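Local structure of hellethionin-D (Helleborus purpurascens, 3SZS) at residues 11-16 with 30-35. The protein is a small plant defence thionin toxic to animal cells that seems to act at the cell membrane, its precise function being unknown. Numbering follows the deposited sequence.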
loop_
_atom_site.group_PDB
_atom_site.type_symbol
_atom_site.label_atom_id
_atom_site.label_comp_id
_atom_site.label_asym_id
_atom_site.label_seq_id
_atom_site.Cartn_x
_atom_site.Cartn_y
_atom_site.Cartn_z
ATOM N N ASN A 11 -4.283 4.964 4.291
ATOM C CA ASN A 11 -4.376 6.341 3.814
ATOM C C ASN A 11 -3.043 6.833 3.321
ATOM O O ASN A 11 -2.963 7.535 2.316
ATOM C CB ASN A 11 -4.886 7.258 4.913
ATOM C CG ASN A 11 -6.366 7.145 5.093
ATOM O OD1 ASN A 11 -7.128 7.794 4.373
ATOM N ND2 ASN A 11 -6.797 6.321 6.050
ATOM N N CYS A 12 -1.991 6.452 4.039
ATOM C CA CYS A 12 -0.647 6.727 3.599
ATOM C C CYS A 12 -0.492 6.251 2.146
ATOM O O CYS A 12 -0.081 7.023 1.290
ATOM C CB CYS A 12 0.375 6.069 4.544
ATOM S SG CYS A 12 2.120 6.334 4.092
ATOM N N TYR A 13 -0.871 4.997 1.877
ATOM C CA TYR A 13 -0.667 4.380 0.562
ATOM C C TYR A 13 -1.444 5.075 -0.550
ATOM O O TYR A 13 -0.877 5.392 -1.601
ATOM C CB TYR A 13 -1.039 2.889 0.570
ATOM C CG TYR A 13 -0.791 2.215 -0.766
ATOM C CD1 TYR A 13 0.433 1.607 -1.039
ATOM C CD2 TYR A 13 -1.769 2.206 -1.767
ATOM C CE1 TYR A 13 0.684 1.000 -2.274
ATOM C CE2 TYR A 13 -1.530 1.596 -3.010
ATOM C CZ TYR A 13 -0.294 1.000 -3.258
ATOM O OH TYR A 13 -0.023 0.392 -4.481
ATOM N N ASN A 14 -2.740 5.281 -0.334
ATOM C CA ASN A 14 -3.574 5.924 -1.352
ATOM C C ASN A 14 -3.111 7.336 -1.717
ATOM O O ASN A 14 -3.053 7.677 -2.902
ATOM C CB ASN A 14 -5.044 5.947 -0.936
ATOM C CG ASN A 14 -5.652 4.559 -0.873
ATOM O OD1 ASN A 14 -5.134 3.609 -1.463
ATOM N ND2 ASN A 14 -6.752 4.435 -0.148
ATOM N N ALA A 15 -2.775 8.147 -0.711
ATOM C CA ALA A 15 -2.301 9.515 -0.962
ATOM C C ALA A 15 -0.964 9.489 -1.707
ATOM O O ALA A 15 -0.742 10.276 -2.635
ATOM C CB ALA A 15 -2.186 10.305 0.342
ATOM N N CYS A 16 -0.088 8.572 -1.295
ATOM C CA CYS A 16 1.196 8.354 -1.943
ATOM C C CYS A 16 1.001 8.041 -3.423
ATOM O O CYS A 16 1.640 8.651 -4.286
ATOM C CB CYS A 16 1.938 7.203 -1.245
ATOM S SG CYS A 16 3.511 6.708 -1.953
ATOM N N CYS A 30 4.866 3.497 3.245
ATOM C CA CYS A 30 3.672 3.292 4.076
ATOM C C CYS A 30 3.619 1.938 4.778
ATOM O O CYS A 30 2.596 1.586 5.375
ATOM C CB CYS A 30 2.427 3.496 3.201
ATOM S SG CYS A 30 2.385 5.147 2.448
ATOM N N ASP A 31 4.726 1.199 4.747
ATOM C CA ASP A 31 4.759 -0.169 5.265
ATOM C C ASP A 31 3.580 -0.985 4.667
ATOM O O ASP A 31 2.715 -1.468 5.391
ATOM C CB ASP A 31 4.725 -0.164 6.814
ATOM C CG ASP A 31 6.099 0.114 7.468
ATOM O OD1 ASP A 31 7.129 0.179 6.767
ATOM O OD2 ASP A 31 6.147 0.242 8.714
ATOM N N CYS A 32 3.525 -1.081 3.334
ATOM C CA CYS A 32 2.519 -1.932 2.654
ATOM C C CYS A 32 3.178 -2.878 1.651
ATOM O O CYS A 32 4.358 -2.722 1.316
ATOM C CB CYS A 32 1.449 -1.096 1.935
ATOM S SG CYS A 32 0.611 0.126 2.973
ATOM N N ILE A 33 2.393 -3.847 1.170
ATOM C CA ILE A 33 2.881 -4.892 0.262
ATOM C C ILE A 33 1.928 -5.106 -0.915
ATOM O O ILE A 33 0.791 -4.634 -0.896
ATOM C CB ILE A 33 3.098 -6.245 1.004
ATOM C CG1 ILE A 33 1.787 -6.773 1.622
ATOM C CG2 ILE A 33 4.167 -6.085 2.076
ATOM C CD1 ILE A 33 1.932 -8.110 2.348
ATOM N N HIS A 34 2.404 -5.826 -1.930
ATOM C CA HIS A 34 1.617 -6.109 -3.126
ATOM C C HIS A 34 1.583 -7.589 -3.420
ATOM O O HIS A 34 2.632 -8.239 -3.470
ATOM C CB HIS A 34 2.175 -5.366 -4.335
ATOM C CG HIS A 34 1.986 -3.890 -4.251
ATOM N ND1 HIS A 34 2.940 -3.049 -3.720
ATOM C CD2 HIS A 34 0.934 -3.106 -4.590
ATOM C CE1 HIS A 34 2.483 -1.808 -3.740
ATOM N NE2 HIS A 34 1.270 -1.816 -4.266
ATOM N N VAL A 35 0.366 -8.097 -3.633
ATOM C CA VAL A 35 0.101 -9.515 -3.870
ATOM C C VAL A 35 -0.618 -9.713 -5.206
ATOM O O VAL A 35 -1.306 -8.813 -5.675
ATOM C CB VAL A 35 -0.785 -10.114 -2.748
ATOM C CG1 VAL A 35 -0.085 -10.013 -1.404
ATOM C CG2 VAL A 35 -2.140 -9.415 -2.694
#
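Cys12 and Cys30 join helix 7-18 covalently to the start of segment 30-35. Their SG atoms are 2.0 Å apart, with a disulfide torsion of -74°. Cys12 CA and Cys30 CA, 5.5 Å apart, are the nearest CA pair of the two segments. The Tyr13 phenol and the His34 imidazole meet tip to tip. Tyr13 OH lies 2.6 Å from His34 NE2 in a short hydrogen bond, and the proton may sit on either atom. The hydroxyl lies at the edge of the imidazole, in its plane. The two rings are turned 55° to each other and meet rim to rim, without stacking. Tyr13 CG lies anti to the backbone N (chi1 -178°), beside the carbonyl carbon. Cys32 SG packs 4.0 Å from Tyr13 CB. Cys32 SG also lies 5.3 Å from the centroid of the Tyr13 ring, oblique to it, as a sulfur-aromatic contact. Cys32 is itself held by a disulfide to Cys4, and Cys16 by one to Cys26. Such cross-linking is characteristic of the four-disulfide thionins. Tyr13 is buried, its side chain reaching from helix 7-18 to Ser2 and Cys4 of strand 2-4, which pairs antiparallel with strand 32-34, and to Gln23 and Cys26 of helix 23-29.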